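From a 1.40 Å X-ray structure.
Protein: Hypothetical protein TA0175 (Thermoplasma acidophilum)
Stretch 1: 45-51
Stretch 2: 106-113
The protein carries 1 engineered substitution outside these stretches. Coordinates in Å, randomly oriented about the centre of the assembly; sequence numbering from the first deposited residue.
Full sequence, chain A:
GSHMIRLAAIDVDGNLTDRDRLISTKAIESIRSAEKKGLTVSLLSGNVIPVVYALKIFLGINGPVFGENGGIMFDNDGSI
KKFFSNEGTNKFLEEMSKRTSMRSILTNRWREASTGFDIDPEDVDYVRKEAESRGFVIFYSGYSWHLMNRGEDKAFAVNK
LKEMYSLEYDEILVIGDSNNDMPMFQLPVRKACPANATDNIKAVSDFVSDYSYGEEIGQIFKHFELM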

ATOM      1  N   SER A  45       7.737  14.515  -2.644  1.00 11.26           N
ATOM      2  CA  SER A  45       7.030  15.670  -2.102  1.00 12.37           C
ATOM      3  C   SER A  45       5.604  15.778  -2.607  1.00 11.18           C
ATOM      4  O   SER A  45       5.259  15.210  -3.642  1.00 11.34           O
ATOM      5  N   GLY A  46       4.783  16.507  -1.860  1.00 10.24           N
ATOM      6  CA  GLY A  46       3.423  16.769  -2.287  1.00 10.59           C
ATOM      7  C   GLY A  46       3.394  18.039  -3.130  1.00 10.62           C
ATOM      8  O   GLY A  46       2.363  18.371  -3.726  1.00 11.36           O
ATOM      9  N   ASN A  47       4.517  18.754  -3.211  1.00 10.15           N
ATOM     10  CA  ASN A  47       4.542  19.987  -3.998  1.00  9.78           C
ATOM     11  C   ASN A  47       4.631  19.677  -5.501  1.00 10.03           C
ATOM     12  O   ASN A  47       4.793  18.519  -5.925  1.00 10.51           O
ATOM     13  N   VAL A  48       4.539  20.731  -6.301  1.00 10.10           N
ATOM     14  CA  VAL A  48       4.535  20.600  -7.752  1.00 10.36           C
ATOM     15  C   VAL A  48       5.892  20.247  -8.331  1.00 10.18           C
ATOM     16  O   VAL A  48       6.936  20.543  -7.732  1.00 10.35           O
ATOM     17  N   ILE A  49       5.891  19.632  -9.507  1.00  9.66           N
ATOM     18  CA  ILE A  49       7.156  19.203 -10.073  1.00 10.81           C
ATOM     19  C   ILE A  49       8.213  20.291 -10.328  1.00 10.76           C
ATOM     20  O   ILE A  49       9.390  20.012 -10.150  1.00 10.58           O
ATOM     21  N   PRO A  50       7.836  21.528 -10.733  1.00  9.66           N
ATOM     22  CA  PRO A  50       8.933  22.493 -10.924  1.00 10.27           C
ATOM     23  C   PRO A  50       9.591  22.844  -9.576  1.00 10.41           C
ATOM     24  O   PRO A  50      10.762  23.206  -9.532  1.00 10.75           O
ATOM     25  N   VAL A  51       8.838  22.740  -8.478  1.00 10.39           N
ATOM     26  CA  VAL A  51       9.410  23.023  -7.159  1.00 10.74           C
ATOM     27  C   VAL A  51      10.383  21.904  -6.759  1.00 10.87           C
ATOM     28  O   VAL A  51      11.485  22.177  -6.266  1.00  9.88           O
ATOM     29  N   LEU A 106      -2.675  28.513  -5.084  1.00 12.95           N
ATOM     30  CA  LEU A 106      -1.879  29.008  -6.194  1.00 12.34           C
ATOM     31  C   LEU A 106      -1.067  27.947  -6.922  1.00 12.01           C
ATOM     32  O   LEU A 106      -1.059  27.930  -8.156  1.00 12.32           O
ATOM     33  N   THR A 107      -0.404  27.051  -6.197  1.00 11.19           N
ATOM     34  CA  THR A 107       0.427  26.062  -6.879  1.00 10.96           C
ATOM     35  C   THR A 107      -0.318  25.105  -7.796  1.00 11.27           C
ATOM     36  O   THR A 107       0.311  24.383  -8.567  1.00 11.48           O
ATOM     37  N   ASN A 108      -1.647  25.092  -7.743  1.00 10.88           N
ATOM     38  CA  ASN A 108      -2.380  24.212  -8.646  1.00 11.40           C
ATOM     39  C   ASN A 108      -2.129  24.574 -10.108  1.00 10.74           C
ATOM     40  O   ASN A 108      -2.324  23.740 -10.985  1.00 11.94           O
ATOM     41  N   ARG A 109      -1.668  25.799 -10.364  1.00 11.32           N
ATOM     42  CA  ARG A 109      -1.386  26.216 -11.742  1.00 11.88           C
ATOM     43  C   ARG A 109      -0.242  25.381 -12.331  1.00 12.84           C
ATOM     44  O   ARG A 109      -0.036  25.345 -13.550  1.00 13.77           O
ATOM     45  N   TRP A 110       0.494  24.697 -11.463  1.00 11.19           N
ATOM     46  CA  TRP A 110       1.598  23.859 -11.902  1.00 10.34           C
ATOM     47  C   TRP A 110       1.362  22.368 -11.658  1.00 10.98           C
ATOM     48  O   TRP A 110       2.262  21.561 -11.869  1.00 11.54           O
ATOM     49  N   ARG A 111       0.165  22.000 -11.202  1.00  9.93           N
ATOM     50  CA  ARG A 111      -0.142  20.584 -10.965  1.00 10.72           C
ATOM     51  C   ARG A 111      -0.651  19.932 -12.228  1.00 10.22           C
ATOM     52  O   ARG A 111      -1.264  20.593 -13.075  1.00 11.95           O
ATOM     53  N   GLU A 112      -0.408  18.631 -12.345  1.00 10.16           N
ATOM     54  CA  GLU A 112      -0.831  17.890 -13.528  1.00 11.01           C
ATOM     55  C   GLU A 112      -1.447  16.545 -13.219  1.00 11.67           C
ATOM     56  O   GLU A 112      -2.113  15.960 -14.069  1.00 13.32           O
ATOM     57  N   ALA A 113      -1.254  16.058 -11.999  1.00 11.90           N
ATOM     58  CA  ALA A 113      -1.700  14.714 -11.645  1.00 10.35           C
ATOM     59  C   ALA A 113      -2.580  14.582 -10.411  1.00 10.68           C
ATOM     60  O   ALA A 113      -2.909  13.465 -10.002  1.00 11.61           O
TER

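The contact between these two stretches is small, and it is organised around two side chains, Val48 from the first and Arg111 from the second, whose CA atoms are the nearest pair across the interface at 5.7 Å.

Val48 occupies the N-cap position just before the helix that begins at Ile49, and its CA-to-CB bond points toward the second stretch. With chi1 in the m well (-61°), CG1 reaches the backbone of the 3-10 segment, 3.3 Å from Thr107 O, and also lies 3.6 Å from Arg111 CG. Its CB meets Trp110 CB at 3.9 Å. A short, branched side chain suits this buried site: both methyls sit close to the backbone, so the gap is filled without a long chain to be accommodated. Thr107 O is not left without a polar partner, because it accepts the 3-10 hydrogen bond from Trp110 N at 2.9 Å.

Arg111 works differently. Its CA-to-CB bond points sideways, but the chain, with chi1 m (-82°) and both chi2 and chi3 t (-166° and 170°), is extended and carries its end nearer to the first stretch. A chi4 of 78° then turns the guanidinium so that NH2 donates to Gly46 O at 3.0 Å with an angle of 158°, the carbonyl lying at the group's edge, near its plane, where an N-H can be directed at it. Val48 CG1 lies over one face of the same group, so the flat, delocalised surface packs against a methyl while the rim makes polar bonds. NH1 turns back to its own stretch, donating to Thr107 OG1 at 2.9 Å and to Asn108 OD1 at 3.0 Å. The p rotamer of Thr107 (54°) places OG1 for this bond, while its CG2 lies 4.1 Å from Asn47 OD1. Arginine, with several donors on a long aliphatic stem, can thus tie the 3-10 segment to the loop of stretch 1.

That loop is braced from within. Asn47 points away at CA-to-CB, and its chi1 of -141° lies between wells; in this conformation OD1 accepts from Val48 N at 2.8 Å. Asn47 N in turn donates to Ser45 OG at 2.9 Å, with Ser45 in the t rotamer.

Toward the exposed side, Trp110 adopts m (-59°). Its CB points toward stretch 1 and meets Pro50 CG at 4.0 Å, but the indole leads away, so the large ring covers the margin instead of wedging between the stretches. Pro50, in the first turn of the helix, needs no amide hydrogen there, and its C-gamma endo ring offers a compact apolar surface.

One water completes the join: it accepts from Ile49 N at 2.8 Å and donates to Trp110 O at 2.8 Å, linking the start of the helix to the end of the 3-10 segment. Ile49 itself (chi1 t, chi2 p) sends its side-chain end away from the interface.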

ATOM      1  CB  SER A  45       7.781  16.951  -2.495  1.00 14.11           C
ATOM      2  OG  SER A  45       7.099  18.120  -2.067  1.00 17.24           O
ATOM      3  CB  ASN A  47       5.702  20.894  -3.564  1.00 12.02           C
ATOM      4  CG  ASN A  47       5.316  22.380  -3.543  1.00 11.96           C
ATOM      5  OD1 ASN A  47       4.691  22.895  -4.487  1.00 12.44           O
ATOM      6  ND2 ASN A  47       5.699  23.082  -2.476  1.00 13.32           N
ATOM      7  CB  VAL A  48       3.981  21.880  -8.402  1.00 10.35           C
ATOM      8  CG1 VAL A  48       2.551  22.100  -7.932  1.00 12.42           C
ATOM      9  CG2 VAL A  48       4.837  23.078  -8.041  1.00 10.74           C
ATOM     10  CB  ILE A  49       6.933  18.272 -11.303  1.00 11.24           C
ATOM     11  CG1 ILE A  49       8.183  17.409 -11.529  1.00 12.32           C
ATOM     12  CG2 ILE A  49       6.551  19.066 -12.536  1.00 13.18           C
ATOM     13  CD1 ILE A  49       8.437  16.377 -10.434  1.00 13.30           C
ATOM     14  CB  PRO A  50       8.251  23.698 -11.584  1.00 10.55           C
ATOM     15  CG  PRO A  50       6.796  23.555 -11.206  1.00 10.42           C
ATOM     16  CD  PRO A  50       6.556  22.069 -11.233  1.00  9.77           C
ATOM     17  CB  VAL A  51       8.293  23.182  -6.095  1.00  9.79           C
ATOM     18  CG1 VAL A  51       8.875  23.135  -4.672  1.00 10.95           C
ATOM     19  CG2 VAL A  51       7.572  24.512  -6.314  1.00 11.45           C
ATOM     20  CB  LEU A 106      -0.956  30.137  -5.725  1.00 13.86           C
ATOM     21  CG  LEU A 106      -0.112  30.794  -6.823  1.00 15.27           C
ATOM     22  CD1 LEU A 106       0.135  32.254  -6.486  1.00 19.11           C
ATOM     23  CD2 LEU A 106       1.208  30.044  -6.981  1.00 17.77           C
ATOM     24  CB  THR A 107       1.288  25.242  -5.890  1.00 10.62           C
ATOM     25  OG1 THR A 107       0.451  24.665  -4.880  1.00 11.44           O
ATOM     26  CG2 THR A 107       2.363  26.129  -5.249  1.00 11.07           C
ATOM     27  CB  ASN A 108      -3.880  24.244  -8.353  1.00 11.64           C
ATOM     28  CG  ASN A 108      -4.243  23.409  -7.142  1.00 12.07           C
ATOM     29  OD1 ASN A 108      -3.458  22.572  -6.688  1.00 12.08           O
ATOM     30  ND2 ASN A 108      -5.439  23.624  -6.620  1.00 12.51           N
ATOM     31  CB  ARG A 109      -1.037  27.705 -11.797  1.00 12.49           C
ATOM     32  CG  ARG A 109       0.254  28.091 -11.086  1.00 13.18           C
ATOM     33  CD  ARG A 109       0.514  29.593 -11.212  1.00 18.23           C
ATOM     34  NE  ARG A 109       0.777  29.925 -12.609  1.00 20.00           N
ATOM     35  CZ  ARG A 109       0.888  31.151 -13.109  1.00 22.62           C
ATOM     36  NH1 ARG A 109       0.761  32.222 -12.337  1.00 21.54           N
ATOM     37  NH2 ARG A 109       1.119  31.299 -14.404  1.00 24.18           N
ATOM     38  CB  TRP A 110       2.892  24.292 -11.210  1.00 10.87           C
ATOM     39  CG  TRP A 110       3.257  25.715 -11.488  1.00 10.34           C
ATOM     40  CD1 TRP A 110       3.361  26.314 -12.713  1.00 11.22           C
ATOM     41  CD2 TRP A 110       3.555  26.734 -10.519  1.00 10.62           C
ATOM     42  NE1 TRP A 110       3.697  27.637 -12.565  1.00 11.25           N
ATOM     43  CE2 TRP A 110       3.823  27.923 -11.231  1.00 10.74           C
ATOM     44  CE3 TRP A 110       3.625  26.754  -9.119  1.00 11.65           C
ATOM     45  CZ2 TRP A 110       4.154  29.119 -10.594  1.00 12.03           C
ATOM     46  CZ3 TRP A 110       3.957  27.946  -8.482  1.00 12.02           C
ATOM     47  CH2 TRP A 110       4.218  29.112  -9.223  1.00 12.45           C
ATOM     48  CB  ARG A 111      -1.180  20.399  -9.848  1.00 10.23           C
ATOM     49  CG  ARG A 111      -0.557  20.463  -8.459  1.00 10.89           C
ATOM     50  CD  ARG A 111      -1.464  19.962  -7.342  1.00 10.11           C
ATOM     51  NE  ARG A 111      -0.642  19.859  -6.135  1.00 11.37           N
ATOM     52  CZ  ARG A 111      -0.277  20.890  -5.379  1.00  9.50           C
ATOM     53  NH1 ARG A 111      -0.689  22.127  -5.655  1.00 10.01           N
ATOM     54  NH2 ARG A 111       0.605  20.700  -4.404  1.00 10.88           N
ATOM     55  CB  GLU A 112       0.370  17.634 -14.442  1.00 12.32           C
ATOM     56  CG  GLU A 112       1.091  18.894 -14.909  1.00 15.28           C
ATOM     57  CD  GLU A 112       2.295  18.608 -15.798  1.00 20.18           C
ATOM     58  OE1 GLU A 112       2.209  17.699 -16.656  1.00 21.17           O
ATOM     59  OE2 GLU A 112       3.324  19.308 -15.646  1.00 19.91           O
ATOM     60  CB  ALA A 113      -0.456  13.841 -11.467  1.00 11.18           C
TER
HETATM   61  O   HOH W   1       3.403  19.240 -10.719  1.00 11.67           O